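Local atomic coordinates of thymidylate synthase thyX (Helicobacter pylori, PDB entry 3N3Y), a protein that probably catalyses the reductive methylation of dUMP to dTMP, using methylenetetrahydrofolate as methyl donor and a bound FAD in a homotetramer. Residues 61-72 / 164-175. Numbering follows the deposited sequence.
With FAD (flavin-adenine dinucleotide), chain K.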
loop_
_atom_site.group_PDB
_atom_site.type_symbol
_atom_site.label_atom_id
_atom_site.label_comp_id
_atom_site.label_asym_id
_atom_site.label_seq_id
_atom_site.Cartn_x
_atom_site.Cartn_y
_atom_site.Cartn_z
ATOM N N GLU A 61 5.795 -4.346 -11.610
ATOM C CA GLU A 61 4.639 -4.686 -10.801
ATOM C C GLU A 61 3.589 -5.450 -11.587
ATOM O O GLU A 61 2.687 -6.039 -11.000
ATOM C CB GLU A 61 4.008 -3.425 -10.226
ATOM C CG GLU A 61 4.885 -2.665 -9.253
ATOM C CD GLU A 61 4.265 -1.333 -8.879
ATOM O OE1 GLU A 61 3.115 -1.071 -9.307
ATOM O OE2 GLU A 61 4.927 -0.546 -8.176
ATOM N N HIS A 62 3.694 -5.442 -12.911
ATOM C CA HIS A 62 2.716 -6.166 -13.722
ATOM C C HIS A 62 2.934 -7.669 -13.683
ATOM O O HIS A 62 2.027 -8.428 -14.009
ATOM C CB HIS A 62 2.713 -5.677 -15.176
ATOM C CG HIS A 62 2.374 -4.229 -15.318
ATOM N ND1 HIS A 62 1.077 -3.770 -15.314
ATOM C CD2 HIS A 62 3.163 -3.134 -15.443
ATOM C CE1 HIS A 62 1.080 -2.454 -15.443
ATOM N NE2 HIS A 62 2.333 -2.044 -15.524
ATOM N N LEU A 63 4.141 -8.084 -13.299
ATOM C CA LEU A 63 4.448 -9.507 -13.090
ATOM C C LEU A 63 4.079 -9.945 -11.676
ATOM O O LEU A 63 4.591 -9.400 -10.701
ATOM C CB LEU A 63 5.932 -9.784 -13.362
ATOM C CG LEU A 63 6.424 -9.286 -14.728
ATOM C CD1 LEU A 63 7.918 -9.502 -14.900
ATOM C CD2 LEU A 63 5.649 -9.969 -15.848
ATOM N N TYR A 64 3.198 -10.935 -11.587
ATOM C CA TYR A 64 2.671 -11.433 -10.326
ATOM C C TYR A 64 2.957 -12.925 -10.147
ATOM O O TYR A 64 2.810 -13.704 -11.079
ATOM C CB TYR A 64 1.163 -11.262 -10.329
ATOM C CG TYR A 64 0.532 -11.139 -8.967
ATOM C CD1 TYR A 64 1.006 -10.212 -8.045
ATOM C CD2 TYR A 64 -0.568 -11.927 -8.613
ATOM C CE1 TYR A 64 0.421 -10.080 -6.802
ATOM C CE2 TYR A 64 -1.170 -11.805 -7.364
ATOM C CZ TYR A 64 -0.671 -10.869 -6.463
ATOM O OH TYR A 64 -1.259 -10.714 -5.224
ATOM N N TYR A 65 3.324 -13.329 -8.940
ATOM C CA TYR A 65 3.635 -14.742 -8.675
ATOM C C TYR A 65 2.815 -15.314 -7.530
ATOM O O TYR A 65 2.793 -14.747 -6.444
ATOM C CB TYR A 65 5.103 -14.885 -8.338
ATOM C CG TYR A 65 5.996 -14.337 -9.409
ATOM C CD1 TYR A 65 6.326 -15.105 -10.531
ATOM C CD2 TYR A 65 6.502 -13.056 -9.316
ATOM C CE1 TYR A 65 7.159 -14.607 -11.515
ATOM C CE2 TYR A 65 7.329 -12.542 -10.299
ATOM C CZ TYR A 65 7.646 -13.317 -11.398
ATOM O OH TYR A 65 8.464 -12.794 -12.364
ATOM N N ASN A 66 2.141 -16.428 -7.788
ATOM C CA ASN A 66 1.438 -17.180 -6.755
ATOM C C ASN A 66 2.237 -18.389 -6.264
ATOM O O ASN A 66 2.407 -19.365 -6.989
ATOM C CB ASN A 66 0.090 -17.659 -7.276
ATOM C CG ASN A 66 -0.677 -16.570 -7.989
ATOM O OD1 ASN A 66 -0.635 -16.469 -9.215
ATOM N ND2 ASN A 66 -1.378 -15.736 -7.220
ATOM N N PHE A 67 2.691 -18.330 -5.018
ATOM C CA PHE A 67 3.471 -19.405 -4.424
ATOM C C PHE A 67 2.707 -20.206 -3.395
ATOM O O PHE A 67 1.689 -19.771 -2.857
ATOM C CB PHE A 67 4.696 -18.865 -3.705
ATOM C CG PHE A 67 5.664 -18.146 -4.590
ATOM C CD1 PHE A 67 6.647 -18.844 -5.273
ATOM C CD2 PHE A 67 5.627 -16.761 -4.700
ATOM C CE1 PHE A 67 7.558 -18.186 -6.057
ATOM C CE2 PHE A 67 6.540 -16.091 -5.491
ATOM C CZ PHE A 67 7.508 -16.807 -6.175
ATOM N N GLU A 68 3.241 -21.387 -3.111
ATOM C CA GLU A 68 2.805 -22.161 -1.970
ATOM C C GLU A 68 4.043 -22.404 -1.113
ATOM O O GLU A 68 5.090 -22.768 -1.631
ATOM C CB GLU A 68 2.176 -23.470 -2.432
ATOM C CG GLU A 68 1.346 -24.172 -1.375
ATOM C CD GLU A 68 1.227 -25.679 -1.637
ATOM O OE1 GLU A 68 1.012 -26.074 -2.811
ATOM O OE2 GLU A 68 1.356 -26.469 -0.669
ATOM N N ILE A 69 3.928 -22.178 0.194
ATOM C CA ILE A 69 5.047 -22.389 1.109
ATOM C C ILE A 69 4.642 -23.349 2.217
ATOM O O ILE A 69 3.667 -23.101 2.934
ATOM C CB ILE A 69 5.535 -21.062 1.737
ATOM C CG1 ILE A 69 5.845 -20.040 0.634
ATOM C CG2 ILE A 69 6.740 -21.307 2.669
ATOM C CD1 ILE A 69 6.010 -18.595 1.119
ATOM N N LYS A 70 5.377 -24.454 2.339
ATOM C CA LYS A 70 5.104 -25.452 3.379
ATOM C C LYS A 70 6.311 -25.622 4.293
ATOM O O LYS A 70 7.449 -25.648 3.836
ATOM C CB LYS A 70 4.714 -26.812 2.782
ATOM C CG LYS A 70 3.738 -26.737 1.622
ATOM C CD LYS A 70 2.802 -27.956 1.567
ATOM C CE LYS A 70 3.569 -29.265 1.394
ATOM N NZ LYS A 70 2.681 -30.469 1.305
ATOM N N GLY A 71 6.052 -25.706 5.590
ATOM C CA GLY A 71 7.103 -26.004 6.547
ATOM C C GLY A 71 7.931 -24.817 7.000
ATOM O O GLY A 71 9.068 -24.972 7.417
ATOM N N LEU A 72 7.363 -23.623 6.915
ATOM C CA LEU A 72 8.017 -22.434 7.424
ATOM C C LEU A 72 7.646 -22.317 8.912
ATOM O O LEU A 72 6.515 -22.641 9.307
ATOM C CB LEU A 72 7.529 -21.208 6.635
ATOM C CG LEU A 72 8.253 -19.888 6.894
ATOM C CD1 LEU A 72 9.626 -19.907 6.249
ATOM C CD2 LEU A 72 7.427 -18.688 6.429
ATOM N N THR A 164 4.090 -23.734 9.876
ATOM C CA THR A 164 2.916 -23.167 9.248
ATOM C C THR A 164 2.934 -23.466 7.738
ATOM O O THR A 164 3.922 -23.983 7.206
ATOM C CB THR A 164 2.830 -21.636 9.517
ATOM O OG1 THR A 164 1.548 -21.142 9.101
ATOM C CG2 THR A 164 3.931 -20.897 8.787
ATOM N N HIS A 165 1.844 -23.112 7.064
ATOM C CA HIS A 165 1.635 -23.379 5.645
ATOM C C HIS A 165 0.878 -22.170 5.094
ATOM O O HIS A 165 -0.030 -21.646 5.748
ATOM C CB HIS A 165 0.818 -24.666 5.509
ATOM C CG HIS A 165 0.435 -25.032 4.109
ATOM N ND1 HIS A 165 -0.684 -25.791 3.829
ATOM C CD2 HIS A 165 1.022 -24.776 2.916
ATOM C CE1 HIS A 165 -0.777 -25.978 2.526
ATOM N NE2 HIS A 165 0.245 -25.370 1.949
ATOM N N LEU A 166 1.274 -21.686 3.922
ATOM C CA LEU A 166 0.598 -20.528 3.362
ATOM C C LEU A 166 0.627 -20.439 1.847
ATOM O O LEU A 166 1.503 -20.991 1.188
ATOM C CB LEU A 166 1.185 -19.232 3.937
ATOM C CG LEU A 166 2.678 -19.033 3.688
ATOM C CD1 LEU A 166 3.013 -17.573 3.602
ATOM C CD2 LEU A 166 3.504 -19.718 4.775
ATOM N N ALA A 167 -0.365 -19.742 1.312
ATOM C CA ALA A 167 -0.301 -19.220 -0.037
ATOM C C ALA A 167 0.242 -17.792 0.061
ATOM O O ALA A 167 -0.208 -16.978 0.883
ATOM C CB ALA A 167 -1.671 -19.247 -0.690
ATOM N N TYR A 168 1.229 -17.504 -0.766
ATOM C CA TYR A 168 1.880 -16.213 -0.763
ATOM C C TYR A 168 1.885 -15.675 -2.190
ATOM O O TYR A 168 2.413 -16.318 -3.087
ATOM C CB TYR A 168 3.318 -16.383 -0.260
ATOM C CG TYR A 168 4.066 -15.103 0.020
ATOM C CD1 TYR A 168 3.656 -14.245 1.039
ATOM C CD2 TYR A 168 5.205 -14.763 -0.707
ATOM C CE1 TYR A 168 4.340 -13.078 1.307
ATOM C CE2 TYR A 168 5.909 -13.602 -0.430
ATOM C CZ TYR A 168 5.460 -12.760 0.574
ATOM O OH TYR A 168 6.126 -11.603 0.853
ATOM N N SER A 169 1.305 -14.500 -2.409
ATOM C CA SER A 169 1.335 -13.892 -3.740
ATOM C C SER A 169 2.021 -12.547 -3.699
ATOM O O SER A 169 1.802 -11.749 -2.786
ATOM C CB SER A 169 -0.074 -13.742 -4.312
ATOM O OG SER A 169 -0.670 -15.016 -4.454
ATOM N N ILE A 170 2.843 -12.287 -4.702
ATOM C CA ILE A 170 3.673 -11.103 -4.692
ATOM C C ILE A 170 4.042 -10.693 -6.131
ATOM O O ILE A 170 4.222 -11.552 -7.013
ATOM C CB ILE A 170 4.929 -11.358 -3.809
ATOM C CG1 ILE A 170 5.802 -10.103 -3.664
ATOM C CG2 ILE A 170 5.743 -12.548 -4.332
ATOM C CD1 ILE A 170 6.945 -10.300 -2.699
ATOM N N ASN A 171 4.132 -9.387 -6.375
ATOM C CA ASN A 171 4.558 -8.912 -7.689
ATOM C C ASN A 171 6.086 -8.840 -7.801
ATOM O O ASN A 171 6.783 -8.927 -6.792
ATOM C CB ASN A 171 3.857 -7.600 -8.081
ATOM C CG ASN A 171 4.409 -6.372 -7.367
ATOM O OD1 ASN A 171 5.614 -6.207 -7.186
ATOM N ND2 ASN A 171 3.513 -5.480 -6.995
ATOM N N ALA A 172 6.606 -8.689 -9.018
ATOM C CA ALA A 172 8.060 -8.813 -9.254
ATOM C C ALA A 172 8.887 -7.717 -8.614
ATOM O O ALA A 172 9.998 -7.961 -8.178
ATOM C CB ALA A 172 8.369 -8.896 -10.731
ATOM N N ARG A 173 8.351 -6.507 -8.548
ATOM C CA ARG A 173 9.058 -5.417 -7.899
ATOM C C ARG A 173 9.172 -5.631 -6.387
ATOM O O ARG A 173 10.208 -5.362 -5.778
ATOM C CB ARG A 173 8.350 -4.108 -8.184
ATOM C CG ARG A 173 9.037 -2.883 -7.605
ATOM C CD ARG A 173 8.225 -1.627 -7.923
ATOM N NE ARG A 173 8.992 -0.419 -7.665
ATOM C CZ ARG A 173 8.466 0.794 -7.515
ATOM N NH1 ARG A 173 7.148 0.963 -7.585
ATOM N NH2 ARG A 173 9.259 1.837 -7.285
ATOM N N SER A 174 8.095 -6.094 -5.771
ATOM C CA SER A 174 8.128 -6.363 -4.339
ATOM C C SER A 174 8.987 -7.590 -4.071
ATOM O O SER A 174 9.751 -7.621 -3.111
ATOM C CB SER A 174 6.723 -6.571 -3.782
ATOM O OG SER A 174 6.767 -6.587 -2.368
ATOM N N LEU A 175 8.867 -8.593 -4.931
ATOM C CA LEU A 175 9.697 -9.792 -4.802
ATOM C C LEU A 175 11.179 -9.449 -4.851
ATOM O O LEU A 175 11.962 -10.025 -4.102
ATOM C CB LEU A 175 9.356 -10.849 -5.854
ATOM C CG LEU A 175 10.106 -12.179 -5.739
ATOM C CD1 LEU A 175 9.976 -12.801 -4.337
ATOM C CD2 LEU A 175 9.587 -13.143 -6.784
HETATM P PA FAD K . 4.966 5.236 -4.630
HETATM O O1A FAD K . 4.668 6.358 -3.659
HETATM O O2A FAD K . 3.778 4.823 -5.470
HETATM O O5B FAD K . 5.494 3.966 -3.820
HETATM C C5B FAD K . 6.478 4.131 -2.824
HETATM C C4B FAD K . 7.252 2.827 -2.751
HETATM O O4B FAD K . 6.362 1.796 -2.363
HETATM C C3B FAD K . 7.787 2.432 -4.128
HETATM O O3B FAD K . 9.090 2.919 -4.343
HETATM C C2B FAD K . 7.718 0.921 -4.107
HETATM O O2B FAD K . 8.845 0.415 -3.438
HETATM C C1B FAD K . 6.567 0.651 -3.164
HETATM N N9A FAD K . 5.299 0.285 -3.819
HETATM C C8A FAD K . 4.131 1.007 -3.828
HETATM N N7A FAD K . 3.204 0.294 -4.505
HETATM C C5A FAD K . 3.772 -0.865 -4.928
HETATM C C6A FAD K . 3.295 -1.945 -5.664
HETATM N N6A FAD K . 1.996 -2.059 -5.930
HETATM N N1A FAD K . 4.138 -3.000 -5.936
HETATM C C2A FAD K . 5.443 -2.984 -5.498
HETATM N N3A FAD K . 5.912 -1.911 -4.782
HETATM C C4A FAD K . 5.087 -0.882 -4.498
HETATM N N1 FAD K . 4.849 6.434 -15.230
HETATM C C2 FAD K . 4.300 5.985 -16.417
HETATM O O2 FAD K . 3.310 5.277 -16.413
HETATM N N3 FAD K . 4.865 6.329 -17.625
HETATM C C4 FAD K . 5.982 7.130 -17.669
HETATM O O4 FAD K . 6.461 7.411 -18.758
HETATM C C4X FAD K . 6.550 7.601 -16.486
HETATM N N5 FAD K . 7.677 8.406 -16.526
HETATM C C5X FAD K . 8.210 8.867 -15.336
HETATM C C6 FAD K . 9.335 9.680 -15.365
HETATM C C7 FAD K . 9.891 10.153 -14.187
HETATM C C7M FAD K . 11.106 11.035 -14.239
HETATM C C8 FAD K . 9.319 9.800 -12.960
HETATM C C8M FAD K . 9.925 10.307 -11.683
HETATM C C9 FAD K . 8.194 8.978 -12.916
HETATM C C9A FAD K . 7.636 8.507 -14.104
HETATM N N10 FAD K . 6.513 7.695 -14.072
HETATM C C10 FAD K . 5.973 7.245 -15.261
HETATM C "C1'" FAD K . 5.843 7.325 -12.770
HETATM C "C2'" FAD K . 6.514 6.193 -12.003
HETATM O "O2'" FAD K . 6.514 5.013 -12.785
HETATM C "C3'" FAD K . 5.798 5.938 -10.671
HETATM O "O3'" FAD K . 4.471 5.496 -10.864
HETATM C "C4'" FAD K . 5.793 7.154 -9.748
HETATM O "O4'" FAD K . 7.057 7.759 -9.795
HETATM C "C5'" FAD K . 5.628 6.713 -8.309
HETATM O "O5'" FAD K . 6.843 6.072 -7.936
HETATM P P FAD K . 6.878 4.964 -6.763
HETATM O O1P FAD K . 8.309 4.607 -6.421
HETATM O O2P FAD K . 6.088 3.764 -7.203
HETATM O O3P FAD K . 6.244 5.731 -5.493
HETATM O O HOH W 1 -0.690 -18.188 -4.129
#
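Glu61 and Arg173 run side by side into the FAD site, their carboxylate and guanidinium planes 25° apart. Arg173 can be followed outward from CB, which lies 3.9 Å from Glu61 CG. Its CG passes loosely by adenine C2A, CD lies against Glu61 OE2 and CG, and NE comes near ribose C2B. Because the chain is extended from CG to NE, with CG anti to the backbone N (chi1 -177°), CZ arrives against the ribose, where FAD C2B sits over the centre of one guanidinium face. NH1 forms a salt bridge to Glu61 OE2 at 2.7 Å, in the guanidinium plane, and also donates almost straight to FAD O2P (176°); NH2 reaches FAD O1P at 3.1 Å. Beside it, Asn171 ND2 donates to adenine N1A at 2.8 Å, while Asn171 OD1 accepts from Ser174 N at 2.9 Å as the N-cap of helix 172-182.

Leading away from this site, strands 64-70 and 164-171 are antiparallel central neighbours of the sheet; their register shifts by one at a G1 beta bulge, where Gly71 and Leu72 both face Thr164. On one face, Ile170 CG2 meets the edge of the Phe67 ring at CE2; on the other, Asn66 ND2 donates to Ser169 OG at 2.9 Å, and that hydroxyl also bonds His62 of the second subunit. Glu61 OE1 has a further salt bridge to Arg84 of the third subunit. Countered by the Glu61 carboxylate and two oxygens of one phosphate, the guanidinium is probably fixed in rotation; Arg173 holds that phosphate and Asn171 the adenine, joining FAD to the strand-helix junction.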